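Local atomic coordinates of polyketide biosynthesis 3-hydroxy-3-methylglutaryl-ACP synthase PksG (Bacillus subtilis, PDB entry 4YXT), a protein that catalyses the aldol condensation of an acetyl group carried by AcpK with a beta-ketothioester polyketide intermediate held on PksL, a step in bacillaene biosynthesis. Residues Ala43-Leu46 against Pro47-Pro51; Pro61-Asp64 against Ala65-Glu68; Thr93-His96 against Glu97-Leu101; Val125-Leu129 against Ser130-Pro134; Glu408-Phe412 against His413-Arg417. The protein carries 1 engineered substitution. All coordinates share one frame; numbering follows the deposited sequence.

Contact 1: Ala43-Leu46 against Pro47-Pro51; sequences AVAL and PYEDP
The amide of Leu46 donates to the carboxylate of Glu49 in a short, almost straight bond, Leu46 N to Glu49 OE1 2.8 Å with 174° at the hydrogen. The acceptor oxygen is used on its anti lone pair, away from OE2. A second bond runs the other way between the same two residues: Glu49 N reaches Leu46 O at 2.8 Å. Between them the two bonds grip the backbone of Leu46 through both its N-H and its C=O. With CG anti to its own carbonyl carbon (chi1 -63°) and the rest of the chain extended, Glu49 turns its carboxylate back over the turn, and its other oxygen has a weak hydrogen bond to Thr15. The backbone describes a type I beta turn from Leu46 to Glu49, in the loop that leads from strand 41-43 into helix 51-64; Asp50, directly after the turn, is the N-cap of that helix and bonds Thr53 N through OD1. Packing follows the turn outward. Leu46 CB lies over one face of the Tyr48 ring, 4.3 Å from the ring centroid, in a CH-pi contact, while Leu46 CD1 approaches Tyr48 CE2 at 4.1 Å and Glu49 OE1 at 3.4 Å. Phe388 meets the Tyr48 ring edge-to-face, and Ile394 of helix 392-397 touches both Leu46 and Tyr48.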
loop_
_atom_site.group_PDB
_atom_site.type_symbol
_atom_site.label_atom_id
_atom_site.label_comp_id
_atom_site.label_asym_id
_atom_site.label_seq_id
_atom_site.Cartn_x
_atom_site.Cartn_y
_atom_site.Cartn_z
ATOM N N ALA A 43 5.849 -16.688 18.355
ATOM C CA ALA A 43 6.319 -15.424 18.885
ATOM C C ALA A 43 5.173 -14.657 19.498
ATOM O O ALA A 43 4.051 -14.732 19.016
ATOM C CB ALA A 43 6.931 -14.603 17.768
ATOM N N VAL A 44 5.439 -13.896 20.560
ATOM C CA VAL A 44 4.419 -13.041 21.193
ATOM C C VAL A 44 4.988 -11.610 21.346
ATOM O O VAL A 44 5.978 -11.377 22.066
ATOM C CB VAL A 44 3.942 -13.607 22.549
ATOM C CG1 VAL A 44 2.777 -12.783 23.122
ATOM C CG2 VAL A 44 3.547 -15.077 22.432
ATOM N N ALA A 45 4.407 -10.662 20.602
ATOM C CA ALA A 45 4.789 -9.263 20.711
ATOM C C ALA A 45 4.467 -8.726 22.123
ATOM O O ALA A 45 3.364 -8.920 22.645
ATOM C CB ALA A 45 4.062 -8.419 19.668
ATOM N N LEU A 46 5.441 -8.031 22.703
ATOM C CA LEU A 46 5.288 -7.376 23.984
ATOM C C LEU A 46 4.807 -5.929 23.816
ATOM O O LEU A 46 4.924 -5.335 22.725
ATOM C CB LEU A 46 6.626 -7.394 24.706
ATOM C CG LEU A 46 7.225 -8.796 24.825
ATOM C CD1 LEU A 46 8.746 -8.835 24.669
ATOM C CD2 LEU A 46 6.797 -9.352 26.157
ATOM N N PRO A 47 4.268 -5.349 24.902
ATOM C CA PRO A 47 3.739 -3.993 24.902
ATOM C C PRO A 47 4.688 -2.935 24.347
ATOM O O PRO A 47 4.231 -1.914 23.826
ATOM C CB PRO A 47 3.485 -3.746 26.396
ATOM C CG PRO A 47 3.059 -5.080 26.882
ATOM C CD PRO A 47 3.969 -6.033 26.176
ATOM N N TYR A 48 5.993 -3.156 24.457
ATOM C CA TYR A 48 6.950 -2.184 23.962
ATOM C C TYR A 48 7.538 -2.618 22.606
ATOM O O TYR A 48 8.626 -2.228 22.228
ATOM C CB TYR A 48 8.040 -1.906 25.003
ATOM C CG TYR A 48 8.536 -3.112 25.720
ATOM C CD1 TYR A 48 8.094 -3.430 27.013
ATOM C CD2 TYR A 48 9.434 -3.969 25.103
ATOM C CE1 TYR A 48 8.577 -4.566 27.662
ATOM C CE2 TYR A 48 9.911 -5.088 25.736
ATOM C CZ TYR A 48 9.491 -5.383 27.006
ATOM O OH TYR A 48 10.014 -6.515 27.582
ATOM N N GLU A 49 6.821 -3.476 21.902
ATOM C CA GLU A 49 7.166 -3.765 20.529
ATOM C C GLU A 49 5.959 -3.338 19.741
ATOM O O GLU A 49 4.852 -3.246 20.279
ATOM C CB GLU A 49 7.450 -5.211 20.345
ATOM C CG GLU A 49 8.646 -5.685 21.131
ATOM C CD GLU A 49 8.798 -7.165 21.005
ATOM O OE1 GLU A 49 7.933 -7.910 21.533
ATOM O OE2 GLU A 49 9.746 -7.565 20.314
ATOM N N ASP A 50 6.215 -3.009 18.489
ATOM C CA ASP A 50 5.182 -2.690 17.549
ATOM C C ASP A 50 5.689 -3.091 16.164
ATOM O O ASP A 50 6.747 -3.676 16.048
ATOM C CB ASP A 50 4.783 -1.226 17.681
ATOM C CG ASP A 50 5.776 -0.281 17.084
ATOM O OD1 ASP A 50 6.799 -0.713 16.513
ATOM O OD2 ASP A 50 5.453 0.917 17.133
ATOM N N PRO A 51 4.901 -2.853 15.115
ATOM C CA PRO A 51 5.476 -3.209 13.785
ATOM C C PRO A 51 6.714 -2.470 13.318
ATOM O O PRO A 51 7.414 -2.959 12.412
ATOM C CB PRO A 51 4.322 -2.926 12.839
ATOM C CG PRO A 51 3.114 -3.109 13.710
ATOM C CD PRO A 51 3.460 -2.592 15.054
#

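Contact 2: Pro61-Asp64 against Ala65-Glu68; sequences PIID and ALSE
Leu66 lays its CD1 methyl against the CD1 methyl of Ile63, 3.6 Å away, the two side chains crossing at a slant. This contact lies at the C-terminal end of helix 51-64, where the chain leaves the last turn and soon enters helix 68-72, for which Ser67 is the N-cap. In Leu66 the branch carbon CG lies beside the backbone N (chi1 -49°), a setting that brings it back over the helix end: Leu66 CG is 3.4 Å from Ile62 O. The backbone shows how the helix runs out. Ala65 N is shared between two carbonyls, with a bond of 3.3 Å to Pro61 O, in the i to i-4 pattern of an alpha helix, and a weak one to Ile62 O one residue later. Leu66 N then makes a three-residue step, bonding Ile63 O at 3.0 Å with 162° at the hydrogen. On the flank of the helix Asp64 pairs through OD2 with Lys60, one turn earlier. Leu176 of strand 170-178 touches both Ile62 and Leu66, fitting the helix end against the central sheet, and Phe350 packs on Pro61 and Ile62. A water molecule bridges two carbonyls, donating to Ile63 O at 3.1 Å and Leu66 O at 2.8 Å.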
loop_
_atom_site.group_PDB
_atom_site.type_symbol
_atom_site.label_atom_id
_atom_site.label_comp_id
_atom_site.label_asym_id
_atom_site.label_seq_id
_atom_site.Cartn_x
_atom_site.Cartn_y
_atom_site.Cartn_z
ATOM N N PRO A 61 20.108 -5.932 10.684
ATOM C CA PRO A 61 21.259 -6.730 10.340
ATOM C C PRO A 61 21.623 -6.712 8.855
ATOM O O PRO A 61 22.794 -6.859 8.496
ATOM C CB PRO A 61 20.868 -8.131 10.833
ATOM C CG PRO A 61 19.979 -7.854 12.021
ATOM C CD PRO A 61 19.168 -6.689 11.533
ATOM N N ILE A 62 20.640 -6.497 7.998
ATOM C CA ILE A 62 20.921 -6.327 6.606
ATOM C C ILE A 62 21.648 -5.025 6.419
ATOM O O ILE A 62 22.714 -4.987 5.833
ATOM C CB ILE A 62 19.662 -6.310 5.748
ATOM C CG1 ILE A 62 18.926 -7.645 5.861
ATOM C CG2 ILE A 62 20.077 -6.047 4.302
ATOM C CD1 ILE A 62 17.662 -7.698 5.013
ATOM N N ILE A 63 21.107 -3.969 6.984
ATOM C CA ILE A 63 21.680 -2.674 6.740
ATOM C C ILE A 63 23.104 -2.609 7.344
ATOM O O ILE A 63 24.032 -2.069 6.720
ATOM C CB ILE A 63 20.736 -1.563 7.227
ATOM C CG1 ILE A 63 19.419 -1.551 6.414
ATOM C CG2 ILE A 63 21.401 -0.225 7.102
ATOM C CD1 ILE A 63 19.594 -1.664 4.907
ATOM N N ASP A 64 23.293 -3.214 8.515
ATOM C CA ASP A 64 24.633 -3.192 9.141
ATOM C C ASP A 64 25.636 -3.898 8.271
ATOM O O ASP A 64 26.783 -3.495 8.232
ATOM C CB ASP A 64 24.639 -3.787 10.530
ATOM C CG ASP A 64 23.938 -2.920 11.516
ATOM O OD1 ASP A 64 23.630 -1.770 11.144
ATOM O OD2 ASP A 64 23.698 -3.373 12.662
ATOM N N ALA A 65 25.219 -4.903 7.505
ATOM C CA ALA A 65 26.215 -5.611 6.678
ATOM C C ALA A 65 26.584 -4.833 5.394
ATOM O O ALA A 65 27.484 -5.253 4.676
ATOM C CB ALA A 65 25.755 -7.032 6.352
ATOM N N LEU A 66 25.930 -3.708 5.105
ATOM C CA LEU A 66 26.197 -3.009 3.842
ATOM C C LEU A 66 27.172 -1.857 4.038
ATOM O O LEU A 66 27.206 -1.208 5.085
ATOM C CB LEU A 66 24.911 -2.419 3.213
ATOM C CG LEU A 66 23.627 -3.237 3.036
ATOM C CD1 LEU A 66 22.436 -2.316 2.744
ATOM C CD2 LEU A 66 23.823 -4.231 1.924
ATOM N N SER A 67 27.936 -1.573 2.996
ATOM C CA SER A 67 28.747 -0.369 2.965
ATOM C C SER A 67 27.858 0.862 3.007
ATOM O O SER A 67 26.631 0.774 2.750
ATOM C CB SER A 67 29.582 -0.322 1.679
ATOM O OG SER A 67 28.809 0.013 0.560
ATOM N N GLU A 68 28.467 1.991 3.331
ATOM C CA GLU A 68 27.800 3.278 3.169
ATOM C C GLU A 68 27.243 3.503 1.779
ATOM O O GLU A 68 26.069 3.832 1.643
ATOM C CB GLU A 68 28.712 4.445 3.548
ATOM C CG GLU A 68 28.704 4.744 5.042
ATOM C CD GLU A 68 27.310 4.882 5.587
ATOM O OE1 GLU A 68 26.484 5.542 4.918
ATOM O OE2 GLU A 68 27.044 4.310 6.666
HETATM O O HOH W 1 25.842 0.469 6.886
#

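Contact 3: Thr93-His96 against Glu97-Leu101; sequences TYIH and EYLGL
Leu101 sets its CB 3.4 Å from His96 ND1 and 3.5 Å from His96 CE1, approaching the imidazole obliquely as the two side chains cross. The histidine swings its ring to that side by placing CG opposite the backbone N (chi1 173°); ND1, buried here, has no polar partner in the model. Ile95 and Leu99, one turn apart, run alongside each other, and Ile95 CG2 to Leu99 CD1 is tight at 3.4 Å. Both belong to the last turns of helix 91-99, the helix of the beta-alpha-beta unit between strands 74-80 and 106-111. It ends in a Schellman motif: Gly100 takes positive phi, Leu101 N bonds back to His96 O at 3.2 Å, and Gly100 N bonds Glu97 O. In Tyr98, CG is turned away from the carbonyl carbon (chi1 -73°), which leaves the ring edge by the preceding turn, CD1 3.3 Å from Tyr94 O and that oxygen in the ring plane. The hydroxyls of these two tyrosines are hydrogen-bonded to the C-terminal hairpin, Tyr94 OH to Arg414 N and Tyr98 OH to Tyr416 N. Glu197 of the second subunit packs on Tyr94 and Glu97.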
loop_
_atom_site.group_PDB
_atom_site.type_symbol
_atom_site.label_atom_id
_atom_site.label_comp_id
_atom_site.label_asym_id
_atom_site.label_seq_id
_atom_site.Cartn_x
_atom_site.Cartn_y
_atom_site.Cartn_z
ATOM N N THR A 93 7.753 5.557 7.429
ATOM C CA THR A 93 8.324 6.804 7.909
ATOM C C THR A 93 9.273 6.586 9.136
ATOM O O THR A 93 10.446 7.012 9.142
ATOM C CB THR A 93 7.216 7.817 8.223
ATOM O OG1 THR A 93 6.399 7.350 9.309
ATOM C CG2 THR A 93 6.309 8.117 6.971
ATOM N N TYR A 94 8.767 5.895 10.154
ATOM C CA TYR A 94 9.556 5.509 11.330
ATOM C C TYR A 94 10.687 4.537 11.001
ATOM O O TYR A 94 11.800 4.709 11.487
ATOM C CB TYR A 94 8.641 4.847 12.361
ATOM C CG TYR A 94 7.695 5.807 13.057
ATOM C CD1 TYR A 94 8.206 6.858 13.807
ATOM C CD2 TYR A 94 6.326 5.689 12.946
ATOM C CE1 TYR A 94 7.391 7.730 14.452
ATOM C CE2 TYR A 94 5.483 6.561 13.601
ATOM C CZ TYR A 94 6.028 7.579 14.367
ATOM O OH TYR A 94 5.244 8.488 15.069
ATOM N N ILE A 95 10.414 3.510 10.180
ATOM C CA ILE A 95 11.454 2.559 9.814
ATOM C C ILE A 95 12.615 3.281 9.138
ATOM O O ILE A 95 13.754 3.046 9.444
ATOM C CB ILE A 95 10.999 1.477 8.832
ATOM C CG1 ILE A 95 9.821 0.663 9.342
ATOM C CG2 ILE A 95 12.128 0.552 8.504
ATOM C CD1 ILE A 95 9.931 0.348 10.767
ATOM N N HIS A 96 12.299 4.160 8.209
ATOM C CA HIS A 96 13.303 4.949 7.520
ATOM C C HIS A 96 14.210 5.782 8.473
ATOM O O HIS A 96 15.432 5.803 8.336
ATOM C CB HIS A 96 12.575 5.861 6.535
ATOM C CG HIS A 96 13.450 6.840 5.860
ATOM N ND1 HIS A 96 14.023 6.595 4.631
ATOM C CD2 HIS A 96 13.849 8.076 6.224
ATOM C CE1 HIS A 96 14.745 7.634 4.267
ATOM N NE2 HIS A 96 14.638 8.553 5.204
ATOM N N GLU A 97 13.597 6.465 9.423
ATOM C CA GLU A 97 14.324 7.286 10.383
ATOM C C GLU A 97 15.303 6.446 11.211
ATOM O O GLU A 97 16.471 6.770 11.356
ATOM C CB GLU A 97 13.293 7.993 11.304
ATOM C CG GLU A 97 13.859 8.800 12.482
ATOM C CD GLU A 97 14.560 10.096 12.067
ATOM O OE1 GLU A 97 14.879 10.255 10.873
ATOM O OE2 GLU A 97 14.797 10.968 12.940
ATOM N N TYR A 98 14.835 5.366 11.802
ATOM C CA TYR A 98 15.691 4.633 12.732
ATOM C C TYR A 98 16.669 3.707 12.021
ATOM O O TYR A 98 17.608 3.208 12.643
ATOM C CB TYR A 98 14.838 3.880 13.749
ATOM C CG TYR A 98 14.198 4.785 14.767
ATOM C CD1 TYR A 98 12.979 5.379 14.514
ATOM C CD2 TYR A 98 14.824 5.042 15.989
ATOM C CE1 TYR A 98 12.386 6.242 15.426
ATOM C CE2 TYR A 98 14.236 5.894 16.925
ATOM C CZ TYR A 98 13.018 6.490 16.630
ATOM O OH TYR A 98 12.424 7.308 17.536
ATOM N N LEU A 99 16.424 3.410 10.747
ATOM C CA LEU A 99 17.455 2.781 9.910
ATOM C C LEU A 99 18.473 3.779 9.332
ATOM O O LEU A 99 19.513 3.352 8.826
ATOM C CB LEU A 99 16.861 2.004 8.773
ATOM C CG LEU A 99 16.042 0.781 9.180
ATOM C CD1 LEU A 99 15.449 0.125 7.963
ATOM C CD2 LEU A 99 16.862 -0.240 9.962
ATOM N N GLY A 100 18.204 5.082 9.421
ATOM C CA GLY A 100 19.156 6.066 8.933
ATOM C C GLY A 100 19.308 5.976 7.458
ATOM O O GLY A 100 20.403 6.124 6.971
ATOM N N LEU A 101 18.209 5.719 6.731
ATOM C CA LEU A 101 18.242 5.694 5.270
ATOM C C LEU A 101 18.392 7.112 4.672
ATOM O O LEU A 101 18.221 8.098 5.383
ATOM C CB LEU A 101 16.978 5.003 4.698
ATOM C CG LEU A 101 16.645 3.595 5.190
ATOM C CD1 LEU A 101 15.406 3.078 4.452
ATOM C CD2 LEU A 101 17.854 2.696 4.943
#

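Contact 4: Val125-Leu129 against Ser130-Pro134; sequences VNFIL and SQTSP
An ST turn begins at Ser130, where helix 116-130 comes to its end. The serine OG, set between its own backbone N and carbonyl carbon (chi1 76°), donates to Phe127 O at 2.7 Å and accepts from Thr132 N at 3.2 Å and from Thr132 OG1 at 2.8 Å. Three bonds thus tie one hydroxyl to the helix end and to the loop. Gln131, where phi turns positive, folds its bent side chain back: NE2 donates to Ile128 O at 2.9 Å, nearly straight at 172° and in the carbonyl plane, beside a bond from Gln131 N to the same oxygen. A water joins Phe127 O to Ser133 N and sits over one face of the Phe127 ring, whose CZ meets Ser133 CB at 3.7 Å. The turn leads on to strand 137-145. Ser133 OG is bonded to Glu75 of strand 74-80 and Arg234 of the second subunit, whose Ser130 and Thr132 pack on Asn126 and Leu129 of this helix.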
loop_
_atom_site.group_PDB
_atom_site.type_symbol
_atom_site.label_atom_id
_atom_site.label_comp_id
_atom_site.label_asym_id
_atom_site.label_seq_id
_atom_site.Cartn_x
_atom_site.Cartn_y
_atom_site.Cartn_z
ATOM N N VAL A 125 10.737 -5.440 -7.411
ATOM C CA VAL A 125 11.343 -6.065 -8.573
ATOM C C VAL A 125 11.159 -5.233 -9.843
ATOM O O VAL A 125 12.113 -5.035 -10.618
ATOM C CB VAL A 125 10.835 -7.503 -8.799
ATOM C CG1 VAL A 125 11.364 -8.038 -10.127
ATOM C CG2 VAL A 125 11.282 -8.425 -7.673
ATOM N N ASN A 126 9.944 -4.747 -10.079
ATOM C CA ASN A 126 9.695 -3.865 -11.233
ATOM C C ASN A 126 10.415 -2.515 -11.153
ATOM O O ASN A 126 10.755 -1.948 -12.163
ATOM C CB ASN A 126 8.216 -3.678 -11.504
ATOM C CG ASN A 126 7.505 -4.999 -11.767
ATOM O OD1 ASN A 126 8.135 -5.999 -12.101
ATOM N ND2 ASN A 126 6.176 -5.015 -11.583
ATOM N N PHE A 127 10.648 -2.003 -9.965
ATOM C CA PHE A 127 11.468 -0.807 -9.847
ATOM C C PHE A 127 12.870 -1.171 -10.402
ATOM O O PHE A 127 13.390 -0.443 -11.238
ATOM C CB PHE A 127 11.468 -0.266 -8.403
ATOM C CG PHE A 127 12.495 0.822 -8.122
ATOM C CD1 PHE A 127 12.450 2.056 -8.769
ATOM C CD2 PHE A 127 13.534 0.605 -7.233
ATOM C CE1 PHE A 127 13.391 3.060 -8.489
ATOM C CE2 PHE A 127 14.486 1.604 -6.963
ATOM C CZ PHE A 127 14.401 2.835 -7.593
ATOM N N ILE A 128 13.433 -2.312 -9.993
ATOM C CA ILE A 128 14.802 -2.652 -10.385
ATOM C C ILE A 128 14.825 -2.879 -11.878
ATOM O O ILE A 128 15.647 -2.313 -12.546
ATOM C CB ILE A 128 15.346 -3.933 -9.690
ATOM C CG1 ILE A 128 15.458 -3.779 -8.138
ATOM C CG2 ILE A 128 16.622 -4.405 -10.373
ATOM C CD1 ILE A 128 16.018 -2.523 -7.492
ATOM N N LEU A 129 13.896 -3.695 -12.392
ATOM C CA LEU A 129 13.815 -3.971 -13.811
ATOM C C LEU A 129 13.536 -2.735 -14.658
ATOM O O LEU A 129 13.943 -2.687 -15.809
ATOM C CB LEU A 129 12.724 -5.000 -14.123
ATOM C CG LEU A 129 13.019 -6.385 -13.603
ATOM C CD1 LEU A 129 11.820 -7.258 -13.893
ATOM C CD2 LEU A 129 14.306 -6.933 -14.227
ATOM N N SER A 130 12.853 -1.743 -14.114
ATOM C CA SER A 130 12.526 -0.547 -14.895
ATOM C C SER A 130 13.758 0.308 -15.236
ATOM O O SER A 130 13.712 1.115 -16.140
ATOM C CB SER A 130 11.556 0.339 -14.150
ATOM O OG SER A 130 12.257 1.028 -13.140
ATOM N N GLN A 131 14.818 0.191 -14.443
ATOM C CA GLN A 131 16.045 0.924 -14.650
ATOM C C GLN A 131 15.757 2.407 -14.690
ATOM O O GLN A 131 16.439 3.142 -15.370
ATOM C CB GLN A 131 16.806 0.431 -15.915
ATOM C CG GLN A 131 17.474 -0.960 -15.708
ATOM C CD GLN A 131 18.566 -0.916 -14.633
ATOM O OE1 GLN A 131 19.668 -0.487 -14.912
ATOM N NE2 GLN A 131 18.226 -1.283 -13.366
ATOM N N THR A 132 14.803 2.845 -13.870
ATOM C CA THR A 132 14.523 4.256 -13.706
ATOM C C THR A 132 15.562 4.877 -12.790
ATOM O O THR A 132 15.715 6.073 -12.781
ATOM C CB THR A 132 13.101 4.506 -13.143
ATOM O OG1 THR A 132 12.804 3.557 -12.123
ATOM C CG2 THR A 132 12.083 4.327 -14.246
ATOM N N SER A 133 16.284 4.055 -12.025
ATOM C CA SER A 133 17.323 4.530 -11.143
ATOM C C SER A 133 18.437 3.464 -11.112
ATOM O O SER A 133 18.519 2.690 -10.165
ATOM C CB SER A 133 16.709 4.741 -9.754
ATOM O OG SER A 133 17.562 5.468 -8.865
ATOM N N PRO A 134 19.283 3.410 -12.171
ATOM C CA PRO A 134 20.352 2.387 -12.293
ATOM C C PRO A 134 21.192 2.283 -11.066
ATOM O O PRO A 134 21.594 3.285 -10.537
ATOM C CB PRO A 134 21.228 2.913 -13.454
ATOM C CG PRO A 134 20.260 3.734 -14.277
ATOM C CD PRO A 134 19.296 4.367 -13.301
HETATM O O HOH W 2 15.920 1.115 -11.350
#

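Contact 5: Glu408-Phe412 against His413-Arg417; sequences EISEF and HRKYR
This is a tight local contact across a beta hairpin, strands 403-410 and 413-419, at the edge of the small antiparallel sheet of the C-terminal region. At its closing end Ser410 and His413 form a hydrogen-bonded pair, with His413 N to Ser410 O at 2.7 Å and Ser410 N to His413 O at 3.0 Å. Glu408 and Lys415 make the next such pair: Lys415 N meets Glu408 O at 2.8 Å, while the return bond is weak. Glu411 and Phe412, both with positive phi, are the corner residues of a type I' turn, the two-residue connection that suits the twist of a hairpin. On the face carrying Glu408, Ser410, His413 and Lys415, the side chains of Glu408 and Lys415 lie alongside each other. Lys415 bends late in its chain and brings NZ to Glu408 OE1 at 3.4 Å, a salt bridge whose hydrogen bond is weak. The reverse face holds the non-hydrogen-bonded pair Ile409 and Arg414. Here Ile409 CD1 rests over one face of the guanidinium, off toward its rim and 3.9 Å from Arg414 NE. Extended from CG to NE, the arginine carries its head group to Asp50, with which NH1 forms a salt bridge. Pro204 and Glu197 of the second subunit pack on Phe412 and His413 respectively.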
loop_
_atom_site.group_PDB
_atom_site.type_symbol
_atom_site.label_atom_id
_atom_site.label_comp_id
_atom_site.label_asym_id
_atom_site.label_seq_id
_atom_site.Cartn_x
_atom_site.Cartn_y
_atom_site.Cartn_z
ATOM N N GLU A 408 7.693 5.362 24.239
ATOM C CA GLU A 408 6.630 6.267 24.614
ATOM C C GLU A 408 5.885 6.785 23.383
ATOM O O GLU A 408 6.463 6.906 22.316
ATOM C CB GLU A 408 7.261 7.470 25.319
ATOM C CG GLU A 408 6.291 8.367 26.076
ATOM C CD GLU A 408 6.754 9.818 26.123
ATOM O OE1 GLU A 408 7.970 10.078 25.921
ATOM O OE2 GLU A 408 5.891 10.701 26.354
ATOM N N ILE A 409 4.632 7.169 23.566
ATOM C CA ILE A 409 3.884 7.918 22.543
ATOM C C ILE A 409 3.471 9.229 23.191
ATOM O O ILE A 409 2.876 9.213 24.271
ATOM C CB ILE A 409 2.660 7.120 22.034
ATOM C CG1 ILE A 409 3.077 5.709 21.648
ATOM C CG2 ILE A 409 1.970 7.798 20.862
ATOM C CD1 ILE A 409 1.940 4.806 21.214
ATOM N N SER A 410 3.828 10.364 22.584
ATOM C CA SER A 410 3.279 11.661 23.006
ATOM C C SER A 410 2.742 12.422 21.825
ATOM O O SER A 410 3.379 12.478 20.768
ATOM C CB SER A 410 4.316 12.516 23.722
ATOM O OG SER A 410 5.531 12.464 23.029
ATOM N N GLU A 411 1.567 13.002 22.026
ATOM C CA GLU A 411 0.780 13.635 20.977
ATOM C C GLU A 411 0.688 12.786 19.675
ATOM O O GLU A 411 0.804 13.291 18.574
ATOM C CB GLU A 411 1.325 15.018 20.755
ATOM C CG GLU A 411 1.512 15.755 22.063
ATOM C CD GLU A 411 0.300 15.643 22.972
ATOM O OE1 GLU A 411 -0.636 16.454 22.822
ATOM O OE2 GLU A 411 0.285 14.733 23.836
ATOM N N PHE A 412 0.447 11.492 19.864
ATOM C CA PHE A 412 0.485 10.451 18.818
ATOM C C PHE A 412 1.855 10.200 18.202
ATOM O O PHE A 412 2.001 9.249 17.462
ATOM C CB PHE A 412 -0.545 10.681 17.706
ATOM C CG PHE A 412 -1.965 10.886 18.198
ATOM C CD1 PHE A 412 -2.738 9.810 18.589
ATOM C CD2 PHE A 412 -2.540 12.167 18.198
ATOM C CE1 PHE A 412 -4.047 9.988 18.993
ATOM C CE2 PHE A 412 -3.860 12.354 18.571
ATOM C CZ PHE A 412 -4.610 11.258 18.968
ATOM N N HIS A 413 2.878 10.966 18.559
ATOM C CA HIS A 413 4.203 10.696 18.019
ATOM C C HIS A 413 4.898 9.557 18.792
ATOM O O HIS A 413 5.097 9.633 20.000
ATOM C CB HIS A 413 5.014 11.988 18.001
ATOM C CG HIS A 413 6.362 11.846 17.391
ATOM N ND1 HIS A 413 6.590 11.156 16.219
ATOM C CD2 HIS A 413 7.569 12.296 17.801
ATOM C CE1 HIS A 413 7.882 11.172 15.949
ATOM N NE2 HIS A 413 8.498 11.851 16.897
ATOM N N ARG A 414 5.261 8.489 18.090
ATOM C CA ARG A 414 5.965 7.365 18.696
ATOM C C ARG A 414 7.465 7.553 18.801
ATOM O O ARG A 414 8.139 7.837 17.811
ATOM C CB ARG A 414 5.717 6.072 17.927
ATOM C CG ARG A 414 4.272 5.793 17.749
ATOM C CD ARG A 414 4.009 4.389 17.329
ATOM N NE ARG A 414 2.600 4.119 17.451
ATOM C CZ ARG A 414 2.099 2.929 17.726
ATOM N NH1 ARG A 414 2.896 1.903 17.940
ATOM N NH2 ARG A 414 0.791 2.775 17.822
ATOM N N LYS A 415 8.009 7.308 19.989
ATOM C CA LYS A 415 9.439 7.455 20.144
ATOM C C LYS A 415 10.072 6.164 20.577
ATOM O O LYS A 415 9.586 5.507 21.478
ATOM C CB LYS A 415 9.721 8.614 21.083
ATOM C CG LYS A 415 9.132 9.931 20.530
ATOM C CD LYS A 415 9.019 10.996 21.596
ATOM C CE LYS A 415 10.374 11.253 22.261
ATOM N NZ LYS A 415 10.136 11.465 23.711
ATOM N N TYR A 416 11.137 5.782 19.868
ATOM C CA TYR A 416 11.787 4.515 20.060
ATOM C C TYR A 416 13.175 4.715 20.658
ATOM O O TYR A 416 13.679 5.794 20.705
ATOM C CB TYR A 416 11.836 3.710 18.747
ATOM C CG TYR A 416 10.458 3.504 18.144
ATOM C CD1 TYR A 416 9.767 2.339 18.337
ATOM C CD2 TYR A 416 9.849 4.516 17.378
ATOM C CE1 TYR A 416 8.488 2.167 17.798
ATOM C CE2 TYR A 416 8.588 4.353 16.830
ATOM C CZ TYR A 416 7.912 3.182 17.037
ATOM O OH TYR A 416 6.674 3.033 16.507
ATOM N N ARG A 417 13.761 3.638 21.134
ATOM C CA ARG A 417 15.054 3.683 21.809
ATOM C C ARG A 417 15.803 2.387 21.539
ATOM O O ARG A 417 15.192 1.305 21.472
ATOM C CB ARG A 417 14.805 3.823 23.305
ATOM C CG ARG A 417 16.042 3.978 24.171
ATOM C CD ARG A 417 15.653 3.762 25.629
ATOM N NE ARG A 417 16.787 3.958 26.532
ATOM C CZ ARG A 417 16.683 4.158 27.844
ATOM N NH1 ARG A 417 15.489 4.198 28.421
ATOM N NH2 ARG A 417 17.774 4.332 28.583
#

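Along the chain the five contacts come in series, four in the N-terminal part of the HMG-CoA synthase sequence and contact 5 in the C-terminal part. Contact 1 leads into helix 51-64 and contact 2 closes it, their centres about 24 Å apart. Contacts 3 and 5, about 14 Å between centres, touch through Tyr94 and Tyr98; contact 5 also meets contact 1 at Asp50, which Tyr416 OH reaches as well. The C-terminal hairpin is thus fastened by polar bonds to two elements of the thiolase-like N-terminal half. Contact 4 stands apart, about 35 Å from contact 5 between centres, yet contacts 3, 4 and 5 all reach the second subunit of the dimer.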